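Local coordinates for protein 3-phytase (Klebsiella pneumoniae, PDB 2WNH) that probably hydrolyses phosphate esters of phytate (inositol hexakisphosphate) as a member of the histidine acid phosphatase family, at residues B[213-218]-B[314-319]; B[209-214]-B[240-245]; B[23-28]-B[288-293]. The protein carries 3 engineered substitutions. One frame throughout, in Å; residues are numbered along the deposited sequence.

Overall arrangement
All three contacts are buried, though H290 and D291 of contact 3 are partly exposed, and their chemistry differs. Contact 3 lies nearest the middle of the chain, where parallel strands 14-24 and 284-289 end and polar groups crowd together with ordered water. Contacts 1 and 2 both start from helix 204-219. Contact 1 ties that helix to the loop before strand 320-328, largely through one arginine and one asparagine, whereas contact 2 packs it by apolar branches against 240-245. Two charged side chains connect the set: R24 of contact 3 makes a salt bridge with E212 of contact 2 and reaches the backbone oxygen of I315 in contact 1, while E212 also pairs with R215 of contact 1.

Contact 1 (B[213-218]-B[314-319])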
ATOM      1  N   THR B 213       1.803  -8.708  38.371  1.00 19.06           N
ATOM      2  CA  THR B 213       1.951  -9.939  37.574  1.00 18.58           C
ATOM      3  C   THR B 213       0.611 -10.396  36.961  1.00 18.88           C
ATOM      4  O   THR B 213       0.557 -10.793  35.781  1.00 18.35           O
ATOM      5  CB  THR B 213       2.586 -11.073  38.412  1.00 19.13           C
ATOM      6  OG1 THR B 213       3.844 -10.627  38.950  1.00 20.07           O
ATOM      7  CG2 THR B 213       2.795 -12.335  37.566  1.00 18.78           C
ATOM      8  N   LEU B 214      -0.455 -10.345  37.756  1.00 17.59           N
ATOM      9  CA  LEU B 214      -1.783 -10.703  37.254  1.00 17.70           C
ATOM     10  C   LEU B 214      -2.246  -9.713  36.188  1.00 17.52           C
ATOM     11  O   LEU B 214      -2.764 -10.124  35.149  1.00 16.52           O
ATOM     12  CB  LEU B 214      -2.790 -10.817  38.406  1.00 18.17           C
ATOM     13  CG  LEU B 214      -2.444 -11.918  39.423  1.00 20.88           C
ATOM     14  CD1 LEU B 214      -3.403 -11.808  40.591  1.00 20.54           C
ATOM     15  CD2 LEU B 214      -2.512 -13.321  38.828  1.00 22.20           C
ATOM     16  N   ARG B 215      -2.050  -8.415  36.446  1.00 16.46           N
ATOM     17  CA  ARG B 215      -2.415  -7.383  35.473  1.00 17.33           C
ATOM     18  C   ARG B 215      -1.663  -7.568  34.161  1.00 17.08           C
ATOM     19  O   ARG B 215      -2.246  -7.445  33.072  1.00 17.03           O
ATOM     20  CB  ARG B 215      -2.124  -5.981  36.028  1.00 16.95           C
ATOM     21  CG  ARG B 215      -2.369  -4.858  34.996  1.00 20.42           C
ATOM     22  CD  ARG B 215      -1.061  -4.481  34.257  1.00 19.22           C
ATOM     23  NE  ARG B 215      -0.279  -3.560  35.089  1.00 19.11           N
ATOM     24  CZ  ARG B 215      -0.614  -2.292  35.302  1.00 20.48           C
ATOM     25  NH1 ARG B 215      -1.691  -1.776  34.728  1.00 20.12           N
ATOM     26  NH2 ARG B 215       0.124  -1.530  36.100  1.00 21.53           N
ATOM     27  N   LEU B 216      -0.362  -7.827  34.267  1.00 17.45           N
ATOM     28  CA  LEU B 216       0.475  -8.088  33.077  1.00 16.60           C
ATOM     29  C   LEU B 216       0.051  -9.370  32.348  1.00 16.10           C
ATOM     30  O   LEU B 216      -0.091  -9.354  31.118  1.00 16.52           O
ATOM     31  CB  LEU B 216       1.974  -8.122  33.444  1.00 17.92           C
ATOM     32  CG  LEU B 216       2.584  -6.759  33.815  1.00 19.24           C
ATOM     33  CD1 LEU B 216       3.934  -6.948  34.485  1.00 17.79           C
ATOM     34  CD2 LEU B 216       2.677  -5.829  32.605  1.00 19.59           C
ATOM     35  N   GLY B 217      -0.199 -10.459  33.085  1.00 16.88           N
ATOM     36  CA  GLY B 217      -0.734 -11.700  32.464  1.00 16.72           C
ATOM     37  C   GLY B 217      -2.083 -11.555  31.749  1.00 17.25           C
ATOM     38  O   GLY B 217      -2.291 -12.190  30.690  1.00 16.79           O
ATOM     39  N   TRP B 218      -2.995 -10.753  32.327  1.00 16.29           N
ATOM     40  CA  TRP B 218      -4.264 -10.383  31.673  1.00 16.40           C
ATOM     41  C   TRP B 218      -3.963  -9.661  30.362  1.00 16.01           C
ATOM     42  O   TRP B 218      -4.475 -10.007  29.288  1.00 15.23           O
ATOM     43  CB  TRP B 218      -5.153  -9.476  32.555  1.00 17.79           C
ATOM     44  CG  TRP B 218      -6.474  -9.174  31.854  1.00 16.36           C
ATOM     45  CD1 TRP B 218      -6.783  -8.073  31.089  1.00 18.04           C
ATOM     46  CD2 TRP B 218      -7.618 -10.039  31.792  1.00 21.15           C
ATOM     47  NE1 TRP B 218      -8.061  -8.197  30.576  1.00 21.04           N
ATOM     48  CE2 TRP B 218      -8.598  -9.387  31.006  1.00 20.24           C
ATOM     49  CE3 TRP B 218      -7.921 -11.292  32.361  1.00 24.08           C
ATOM     50  CZ2 TRP B 218      -9.861  -9.958  30.746  1.00 22.45           C
ATOM     51  CZ3 TRP B 218      -9.187 -11.862  32.101  1.00 23.04           C
ATOM     52  CH2 TRP B 218     -10.135 -11.188  31.303  1.00 21.33           C
ATOM     53  N   ASN B 314      -2.420   4.467  38.381  1.00 15.69           N
ATOM     54  CA  ASN B 314      -1.915   3.242  37.750  1.00 16.54           C
ATOM     55  C   ASN B 314      -1.157   3.585  36.461  1.00 15.07           C
ATOM     56  O   ASN B 314      -1.587   4.465  35.706  1.00 16.94           O
ATOM     57  CB  ASN B 314      -3.052   2.261  37.439  1.00 17.28           C
ATOM     58  CG  ASN B 314      -2.548   0.944  36.923  1.00 20.28           C
ATOM     59  OD1 ASN B 314      -2.280   0.787  35.728  1.00 21.05           O
ATOM     60  ND2 ASN B 314      -2.416  -0.025  37.816  1.00 18.97           N
ATOM     61  N   ILE B 315      -0.024   2.917  36.253  1.00 16.07           N
ATOM     62  CA  ILE B 315       0.813   3.104  35.062  1.00 16.22           C
ATOM     63  C   ILE B 315       0.888   1.777  34.254  1.00 15.48           C
ATOM     64  O   ILE B 315       1.723   0.906  34.540  1.00 16.16           O
ATOM     65  CB  ILE B 315       2.252   3.599  35.479  1.00 15.21           C
ATOM     66  CG1 ILE B 315       2.187   4.879  36.326  1.00 15.44           C
ATOM     67  CG2 ILE B 315       3.176   3.784  34.247  1.00 16.61           C
ATOM     68  CD1 ILE B 315       3.384   4.999  37.328  1.00 14.38           C
ATOM     69  N   PRO B 316      -0.014   1.594  33.268  1.00 16.46           N
ATOM     70  CA  PRO B 316      -0.039   0.378  32.453  1.00 16.30           C
ATOM     71  C   PRO B 316       1.164   0.187  31.542  1.00 16.21           C
ATOM     72  O   PRO B 316       1.877   1.146  31.213  1.00 16.76           O
ATOM     73  CB  PRO B 316      -1.315   0.559  31.607  1.00 16.46           C
ATOM     74  CG  PRO B 316      -2.183   1.486  32.427  1.00 15.78           C
ATOM     75  CD  PRO B 316      -1.151   2.475  32.945  1.00 15.83           C
ATOM     76  N   PRO B 317       1.419  -1.058  31.123  1.00 16.94           N
ATOM     77  CA  PRO B 317       2.517  -1.268  30.161  1.00 16.30           C
ATOM     78  C   PRO B 317       2.301  -0.464  28.875  1.00 16.70           C
ATOM     79  O   PRO B 317       1.155  -0.374  28.372  1.00 16.49           O
ATOM     80  CB  PRO B 317       2.440  -2.776  29.868  1.00 17.62           C
ATOM     81  CG  PRO B 317       1.025  -3.163  30.284  1.00 17.80           C
ATOM     82  CD  PRO B 317       0.747  -2.313  31.488  1.00 16.94           C
ATOM     83  N   GLY B 318       3.383   0.115  28.367  1.00 15.82           N
ATOM     84  CA  GLY B 318       3.359   0.951  27.176  1.00 15.33           C
ATOM     85  C   GLY B 318       2.588   2.260  27.330  1.00 14.94           C
ATOM     86  O   GLY B 318       2.336   2.941  26.342  1.00 14.82           O
ATOM     87  N   SER B 319       2.221   2.631  28.559  1.00 15.37           N
ATOM     88  CA  SER B 319       1.574   3.917  28.803  1.00 15.26           C
ATOM     89  C   SER B 319       2.647   5.018  28.798  1.00 14.20           C
ATOM     90  O   SER B 319       3.839   4.715  28.885  1.00 16.07           O
ATOM     91  CB  SER B 319       0.854   3.895  30.153  1.00 15.12           C
ATOM     92  OG  SER B 319       1.797   3.817  31.221  1.00 15.49           O
TER
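Two hydrogen bonds grip P316 O, and both come from S319. The backbone S319 N closes the turn at 3.1 Å, and the hydroxyl S319 OG adds a shorter bond of 2.7 Å to P316 O, arriving in the carbonyl plane on a lone pair. The turn is thus braced within its own segment. Across the interface R215 does the reaching. Its CG is anti to the backbone N (chi1 175°), and bends at chi2 and chi3 bring the guanidinium tip to tip with the amide of N314. R215 NH1 donates to N314 OD1 at 2.8 Å, with an N-H...O angle of 162°; the oxygen lies close to the guanidinium plane and is met on a lone pair. A second bond, from R215 NH2 to N314 OD1, is weak, being both long at 3.4 Å and bent. P317 covers one guanidinium face off-centre, its CD 3.9 Å from R215 NE, and P316 CA lies over the same face. Beside this polar grip L216 and P317 slide past each other, L216 CD2 meeting P317 CG at 3.9 Å. The charge of R215 has a second partner in E212, one turn back on the helix, and the backbone oxygen of I315 is taken by R24. The helix thus meets N314 and the two prolines that begin a type II beta turn from P316 to S319, in its classic proline-glycine form, with P317 in the second position and G318, at a phi of 66°, in the third.

Contact 2 (B[209-214]-B[240-245])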
ATOM      1  N   ASN B 209       3.517  -6.857  43.929  1.00 20.97           N
ATOM      2  CA  ASN B 209       4.194  -7.684  42.920  1.00 22.06           C
ATOM      3  C   ASN B 209       3.215  -8.690  42.300  1.00 21.78           C
ATOM      4  O   ASN B 209       3.256  -8.956  41.095  1.00 21.63           O
ATOM      5  CB  ASN B 209       5.345  -8.526  43.523  1.00 22.71           C
ATOM      6  CG  ASN B 209       6.558  -7.716  43.954  1.00 27.25           C
ATOM      7  OD1 ASN B 209       7.326  -8.170  44.824  1.00 32.14           O
ATOM      8  ND2 ASN B 209       6.768  -6.546  43.346  1.00 25.28           N
ATOM      9  N   MET B 210       2.370  -9.294  43.142  1.00 20.71           N
ATOM     10  CA  MET B 210       1.396 -10.277  42.660  1.00 20.46           C
ATOM     11  C   MET B 210       0.354  -9.637  41.739  1.00 19.26           C
ATOM     12  O   MET B 210       0.068 -10.165  40.672  1.00 18.69           O
ATOM     13  CB  MET B 210       0.713 -10.990  43.837  1.00 21.10           C
ATOM     14  CG  MET B 210       1.620 -11.954  44.560  1.00 24.07           C
ATOM     15  SD  MET B 210       0.715 -12.690  45.959  1.00 31.62           S
ATOM     16  CE  MET B 210       1.202 -11.610  47.255  1.00 32.77           C
ATOM     17  N   VAL B 211      -0.214  -8.510  42.168  1.00 17.81           N
ATOM     18  CA  VAL B 211      -1.215  -7.774  41.390  1.00 19.15           C
ATOM     19  C   VAL B 211      -0.656  -7.287  40.042  1.00 18.57           C
ATOM     20  O   VAL B 211      -1.316  -7.437  39.023  1.00 17.95           O
ATOM     21  CB  VAL B 211      -1.805  -6.614  42.211  1.00 19.36           C
ATOM     22  CG1 VAL B 211      -2.638  -5.659  41.334  1.00 20.20           C
ATOM     23  CG2 VAL B 211      -2.649  -7.181  43.358  1.00 17.86           C
ATOM     24  N   GLU B 212       0.551  -6.734  40.038  1.00 18.46           N
ATOM     25  CA  GLU B 212       1.207  -6.372  38.757  1.00 17.59           C
ATOM     26  C   GLU B 212       1.347  -7.583  37.826  1.00 18.94           C
ATOM     27  O   GLU B 212       1.038  -7.488  36.632  1.00 17.54           O
ATOM     28  CB  GLU B 212       2.568  -5.731  39.001  1.00 17.38           C
ATOM     29  CG  GLU B 212       3.256  -5.190  37.715  1.00 20.31           C
ATOM     30  CD  GLU B 212       2.535  -4.001  37.071  1.00 22.18           C
ATOM     31  OE1 GLU B 212       1.912  -3.178  37.783  1.00 24.62           O
ATOM     32  OE2 GLU B 212       2.626  -3.870  35.822  1.00 25.87           O
ATOM     33  N   THR B 213       1.803  -8.708  38.371  1.00 19.06           N
ATOM     34  CA  THR B 213       1.951  -9.939  37.574  1.00 18.58           C
ATOM     35  C   THR B 213       0.611 -10.396  36.961  1.00 18.88           C
ATOM     36  O   THR B 213       0.557 -10.793  35.781  1.00 18.35           O
ATOM     37  CB  THR B 213       2.586 -11.073  38.412  1.00 19.13           C
ATOM     38  OG1 THR B 213       3.844 -10.627  38.950  1.00 20.07           O
ATOM     39  CG2 THR B 213       2.795 -12.335  37.566  1.00 18.78           C
ATOM     40  N   LEU B 214      -0.455 -10.345  37.756  1.00 17.59           N
ATOM     41  CA  LEU B 214      -1.783 -10.703  37.254  1.00 17.70           C
ATOM     42  C   LEU B 214      -2.246  -9.713  36.188  1.00 17.52           C
ATOM     43  O   LEU B 214      -2.764 -10.124  35.149  1.00 16.52           O
ATOM     44  CB  LEU B 214      -2.790 -10.817  38.406  1.00 18.17           C
ATOM     45  CG  LEU B 214      -2.444 -11.918  39.423  1.00 20.88           C
ATOM     46  CD1 LEU B 214      -3.403 -11.808  40.591  1.00 20.54           C
ATOM     47  CD2 LEU B 214      -2.512 -13.321  38.828  1.00 22.20           C
ATOM     48  N   ALA B 240     -10.421  -4.778  40.314  1.00 21.72           N
ATOM     49  CA  ALA B 240     -10.712  -4.902  41.746  1.00 22.23           C
ATOM     50  C   ALA B 240      -9.469  -5.125  42.615  1.00 22.07           C
ATOM     51  O   ALA B 240      -9.509  -4.837  43.805  1.00 24.24           O
ATOM     52  CB  ALA B 240     -11.702  -6.034  41.965  1.00 21.41           C
ATOM     53  N   LEU B 241      -8.385  -5.646  42.032  1.00 20.94           N
ATOM     54  CA  LEU B 241      -7.148  -5.910  42.762  1.00 20.16           C
ATOM     55  C   LEU B 241      -6.201  -4.717  42.819  1.00 20.95           C
ATOM     56  O   LEU B 241      -5.288  -4.696  43.652  1.00 20.41           O
ATOM     57  CB  LEU B 241      -6.406  -7.114  42.169  1.00 20.73           C
ATOM     58  CG  LEU B 241      -7.204  -8.411  42.128  1.00 23.06           C
ATOM     59  CD1 LEU B 241      -6.469  -9.489  41.346  1.00 23.34           C
ATOM     60  CD2 LEU B 241      -7.505  -8.880  43.550  1.00 24.76           C
ATOM     61  N   LEU B 242      -6.395  -3.753  41.915  1.00 21.17           N
ATOM     62  CA  LEU B 242      -5.407  -2.697  41.678  1.00 20.62           C
ATOM     63  C   LEU B 242      -5.204  -1.731  42.847  1.00 22.08           C
ATOM     64  O   LEU B 242      -4.130  -1.120  42.973  1.00 22.54           O
ATOM     65  CB  LEU B 242      -5.737  -1.927  40.380  1.00 21.52           C
ATOM     66  CG  LEU B 242      -5.621  -2.746  39.092  1.00 20.84           C
ATOM     67  CD1 LEU B 242      -6.032  -1.893  37.885  1.00 23.44           C
ATOM     68  CD2 LEU B 242      -4.210  -3.352  38.909  1.00 20.14           C
ATOM     69  N   PRO B 243      -6.212  -1.600  43.713  1.00 22.40           N
ATOM     70  CA  PRO B 243      -6.067  -0.772  44.918  1.00 21.99           C
ATOM     71  C   PRO B 243      -4.802  -1.105  45.742  1.00 21.65           C
ATOM     72  O   PRO B 243      -4.189  -0.220  46.345  1.00 21.63           O
ATOM     73  CB  PRO B 243      -7.331  -0.886  45.760  1.00 22.53           C
ATOM     74  N   LEU B 244      -4.391  -2.371  45.758  1.00 20.50           N
ATOM     75  CA  LEU B 244      -3.162  -2.762  46.452  1.00 20.86           C
ATOM     76  C   LEU B 244      -1.915  -2.183  45.784  1.00 20.79           C
ATOM     77  O   LEU B 244      -0.927  -1.863  46.439  1.00 20.96           O
ATOM     78  CB  LEU B 244      -3.054  -4.287  46.532  1.00 20.34           C
ATOM     79  CG  LEU B 244      -3.941  -4.944  47.598  1.00 22.91           C
ATOM     80  CD1 LEU B 244      -3.986  -6.468  47.404  1.00 24.78           C
ATOM     81  CD2 LEU B 244      -3.409  -4.599  48.974  1.00 26.93           C
ATOM     82  N   LEU B 245      -1.962  -2.074  44.463  1.00 20.68           N
ATOM     83  CA  LEU B 245      -0.822  -1.569  43.726  1.00 20.14           C
ATOM     84  C   LEU B 245      -0.709  -0.059  43.951  1.00 20.07           C
ATOM     85  O   LEU B 245       0.375   0.441  44.192  1.00 21.53           O
ATOM     86  CB  LEU B 245      -0.975  -1.948  42.245  1.00 20.56           C
ATOM     87  CG  LEU B 245       0.221  -1.793  41.309  1.00 22.24           C
ATOM     88  CD1 LEU B 245       1.441  -2.565  41.761  1.00 23.32           C
ATOM     89  CD2 LEU B 245      -0.255  -2.267  39.910  1.00 20.74           C
TER
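The helical backbone of 209-214 comes close to the helically coiled segment 240-245 at V211 and L241, whose CA atoms are 6.4 Å apart. V211 fills the interface, its two methyls dividing the work. CG1, anti to the backbone N (chi1 168°), meets L242 CD2 at 3.7 Å and lies near L245 CB as well. CG2, beside the backbone N, rests on the main chain, with V211 CG2 3.6 Å from L241 O, and touches the CB atoms of L241 and L244. The valine is therefore set among four residues of the other segment rather than against one. A turn further along the helix, L214 extends the apolar seam, its CD1 crossing obliquely to L241 CD1 at 3.9 Å. At the other flank E212 carries a charge into this apolar surface. Its chain bends at chi2 (67°), and E212 OE1 packs tightly on the methyl L245 CD2 at 3.2 Å. The carboxylate is not left without counter-charge: OE2 makes a salt bridge with R24 and OE1 with R215, so one oxygen serves both a cation and a methyl contact. Within the helix N209 O accepts twice from T213, from its backbone N and from its OG1, the hydroxyl standing above the carbonyl plane. Beyond the pair, L170 of helix 165-175 lies against L241, and L171 of that helix against L214. The contact is mostly apolar packing, with a buried, salt-bridged glutamate at its edge; inside the helical part of the chain it joins helix 204-219 to the segment leading into helix 243-250, with helix 165-175 alongside.

Contact 3 (B[23-28]-B[288-293]); sequences SRHGIR and VAHDTN
Two neighbouring parallel strands, 14-24 and 284-289, end side by side here in the central sheet; the strand ends and what follows them, a loop on one side and the N-capped helix 291-301 on the other, bring the RHG and HD sequences of the histidine acid phosphatases together. A289 N donates to S23 O at 2.9 Å, nearly along the C=O axis, and H25 N returns a bond to A289 O. From the end of its strand R24 runs extended alongside D291. D291 OD2 stands over the centre of the guanidinium, 3.5 Å from R24 NH2; this salt bridge rests on charge alone, while E212 and the carbonyl of I315 hold the polar end of R24. One water accepts from both R24 NE and D291 N. The H25 ring is fixed by its own loop: ND1 donates to G26 O at 2.8 Å, in the ring plane and almost straight at 174°. A second water lies 2.8 Å from both H25 NE2 and H290 ND1, bridging two rings that cross with planes at 69°; H290 NE2 is held by S96. With its proton committed at ND1, a neutral H25 would keep a lone pair on NE2, consistent with the nucleophilic role of the RHG histidine in this family.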
ATOM      1  N   SER B  23       7.767   7.044  28.259  1.00 13.07           N
ATOM      2  CA  SER B  23       6.986   5.831  28.115  1.00 13.76           C
ATOM      3  C   SER B  23       7.463   4.770  29.091  1.00 14.68           C
ATOM      4  O   SER B  23       8.667   4.657  29.332  1.00 15.76           O
ATOM      5  CB  SER B  23       7.177   5.273  26.703  1.00 13.42           C
ATOM      6  OG  SER B  23       6.417   4.077  26.504  1.00 16.01           O
ATOM      7  N   ARG B  24       6.526   3.965  29.600  1.00 14.31           N
ATOM      8  CA  ARG B  24       6.875   2.744  30.309  1.00 14.82           C
ATOM      9  C   ARG B  24       7.190   1.706  29.250  1.00 15.27           C
ATOM     10  O   ARG B  24       6.652   1.759  28.129  1.00 14.94           O
ATOM     11  CB  ARG B  24       5.691   2.246  31.174  1.00 14.41           C
ATOM     12  CG  ARG B  24       6.081   1.086  32.093  1.00 16.83           C
ATOM     13  CD  ARG B  24       4.884   0.455  32.812  1.00 17.09           C
ATOM     14  NE  ARG B  24       5.327  -0.790  33.485  1.00 20.56           N
ATOM     15  CZ  ARG B  24       4.520  -1.672  34.081  1.00 20.87           C
ATOM     16  NH1 ARG B  24       3.213  -1.458  34.135  1.00 20.11           N
ATOM     17  NH2 ARG B  24       5.030  -2.790  34.610  1.00 18.26           N
ATOM     18  N   HIS B  25       8.036   0.746  29.598  1.00 15.68           N
ATOM     19  CA  HIS B  25       8.192  -0.423  28.729  1.00 15.02           C
ATOM     20  C   HIS B  25       6.847  -1.163  28.569  1.00 14.83           C
ATOM     21  O   HIS B  25       5.897  -0.944  29.336  1.00 14.84           O
ATOM     22  CB  HIS B  25       9.290  -1.330  29.277  1.00 15.92           C
ATOM     23  CG  HIS B  25       9.016  -1.818  30.660  1.00 16.78           C
ATOM     24  ND1 HIS B  25       8.056  -2.767  30.942  1.00 19.40           N
ATOM     25  CD2 HIS B  25       9.579  -1.480  31.847  1.00 20.37           C
ATOM     26  CE1 HIS B  25       8.038  -2.995  32.247  1.00 23.80           C
ATOM     27  NE2 HIS B  25       8.952  -2.226  32.817  1.00 20.36           N
ATOM     28  N   GLY B  26       6.755  -1.987  27.531  1.00 14.76           N
ATOM     29  CA  GLY B  26       5.568  -2.807  27.305  1.00 14.43           C
ATOM     30  C   GLY B  26       5.510  -4.016  28.229  1.00 15.46           C
ATOM     31  O   GLY B  26       6.305  -4.145  29.170  1.00 15.21           O
ATOM     32  N   ILE B  27       4.550  -4.896  27.953  1.00 15.46           N
ATOM     33  CA  ILE B  27       4.309  -6.081  28.786  1.00 14.38           C
ATOM     34  C   ILE B  27       5.548  -6.971  28.948  1.00 15.64           C
ATOM     35  O   ILE B  27       6.246  -7.275  27.986  1.00 15.10           O
ATOM     36  CB  ILE B  27       3.121  -6.899  28.224  1.00 13.94           C
ATOM     37  CG1 ILE B  27       1.863  -6.014  28.143  1.00 13.72           C
ATOM     38  CG2 ILE B  27       2.894  -8.203  29.035  1.00 14.47           C
ATOM     39  CD1 ILE B  27       0.837  -6.538  27.161  1.00 14.69           C
ATOM     40  N   ARG B  28       5.829  -7.358  30.199  1.00 14.70           N
ATOM     41  CA  ARG B  28       6.909  -8.312  30.526  1.00 16.34           C
ATOM     42  C   ARG B  28       6.332  -9.373  31.475  1.00 16.91           C
ATOM     43  O   ARG B  28       5.327  -9.104  32.151  1.00 16.66           O
ATOM     44  CB  ARG B  28       8.056  -7.608  31.278  1.00 15.93           C
ATOM     45  CG  ARG B  28       7.581  -6.753  32.447  1.00 17.69           C
ATOM     46  CD  ARG B  28       8.724  -6.528  33.450  1.00 20.22           C
ATOM     47  NE  ARG B  28       8.253  -5.777  34.612  1.00 19.18           N
ATOM     48  CZ  ARG B  28       7.515  -6.292  35.594  1.00 20.05           C
ATOM     49  NH1 ARG B  28       7.176  -7.586  35.600  1.00 19.11           N
ATOM     50  NH2 ARG B  28       7.127  -5.503  36.598  1.00 21.49           N
ATOM     51  N   VAL B 288      12.289   6.130  27.124  1.00 15.48           N
ATOM     52  CA  VAL B 288      11.610   4.888  27.438  1.00 14.40           C
ATOM     53  C   VAL B 288      12.275   4.280  28.678  1.00 14.61           C
ATOM     54  O   VAL B 288      13.469   3.949  28.659  1.00 15.47           O
ATOM     55  CB  VAL B 288      11.604   3.924  26.219  1.00 15.04           C
ATOM     56  CG1 VAL B 288      10.790   2.667  26.533  1.00 16.50           C
ATOM     57  CG2 VAL B 288      10.988   4.639  24.966  1.00 13.55           C
ATOM     58  N   ALA B 289      11.475   4.133  29.727  1.00 15.73           N
ATOM     59  CA  ALA B 289      11.982   3.670  31.021  1.00 15.77           C
ATOM     60  C   ALA B 289      10.926   2.855  31.773  1.00 16.44           C
ATOM     61  O   ALA B 289      10.216   2.035  31.183  1.00 15.66           O
ATOM     62  CB  ALA B 289      12.503   4.856  31.855  1.00 16.58           C
ATOM     63  N   HIS B 290      10.809   3.093  33.071  1.00 17.02           N
ATOM     64  CA  HIS B 290      10.097   2.170  33.961  1.00 18.03           C
ATOM     65  C   HIS B 290       8.971   2.898  34.676  1.00 18.36           C
ATOM     66  O   HIS B 290       8.944   4.133  34.738  1.00 17.92           O
ATOM     67  CB  HIS B 290      11.104   1.499  34.927  1.00 17.78           C
ATOM     68  CG  HIS B 290      12.331   0.985  34.232  1.00 22.60           C
ATOM     69  ND1 HIS B 290      12.459  -0.321  33.799  1.00 25.87           N
ATOM     70  CD2 HIS B 290      13.460   1.624  33.831  1.00 25.76           C
ATOM     71  CE1 HIS B 290      13.623  -0.469  33.187  1.00 26.46           C
ATOM     72  NE2 HIS B 290      14.251   0.696  33.195  1.00 28.65           N
ATOM     73  N   ASP B 291       8.017   2.132  35.201  1.00 18.86           N
ATOM     74  CA  ASP B 291       6.903   2.720  35.922  1.00 19.71           C
ATOM     75  C   ASP B 291       7.407   3.511  37.126  1.00 18.56           C
ATOM     76  O   ASP B 291       6.841   4.537  37.460  1.00 17.38           O
ATOM     77  CB  ASP B 291       5.856   1.668  36.332  1.00 20.88           C
ATOM     78  CG  ASP B 291       6.456   0.415  36.994  1.00 26.77           C
ATOM     79  OD1 ASP B 291       7.662   0.356  37.338  1.00 26.85           O
ATOM     80  OD2 ASP B 291       5.677  -0.533  37.183  1.00 25.48           O
ATOM     81  N   THR B 292       8.484   3.033  37.749  1.00 18.19           N
ATOM     82  CA  THR B 292       9.151   3.751  38.844  1.00 19.32           C
ATOM     83  C   THR B 292       9.466   5.218  38.475  1.00 18.78           C
ATOM     84  O   THR B 292       9.180   6.164  39.227  1.00 18.04           O
ATOM     85  CB  THR B 292      10.451   3.007  39.200  1.00 19.95           C
ATOM     86  OG1 THR B 292      10.107   1.686  39.645  1.00 24.73           O
ATOM     87  CG2 THR B 292      11.199   3.719  40.340  1.00 23.72           C
ATOM     88  N   ASN B 293      10.062   5.394  37.297  1.00 17.59           N
ATOM     89  CA  ASN B 293      10.435   6.715  36.813  1.00 17.53           C
ATOM     90  C   ASN B 293       9.214   7.599  36.559  1.00 16.42           C
ATOM     91  O   ASN B 293       9.188   8.773  36.958  1.00 16.03           O
ATOM     92  CB  ASN B 293      11.276   6.586  35.537  1.00 17.16           C
ATOM     93  CG  ASN B 293      12.487   5.697  35.721  1.00 19.23           C
ATOM     94  OD1 ASN B 293      12.501   4.557  35.267  1.00 19.53           O
ATOM     95  ND2 ASN B 293      13.490   6.196  36.432  1.00 18.99           N
TER
HETATM   96  O   HOH W   1       7.991  -0.740  34.688  1.00 31.30           O
HETATM   97  O   HOH W   2      10.801  -2.243  34.858  1.00 36.44           O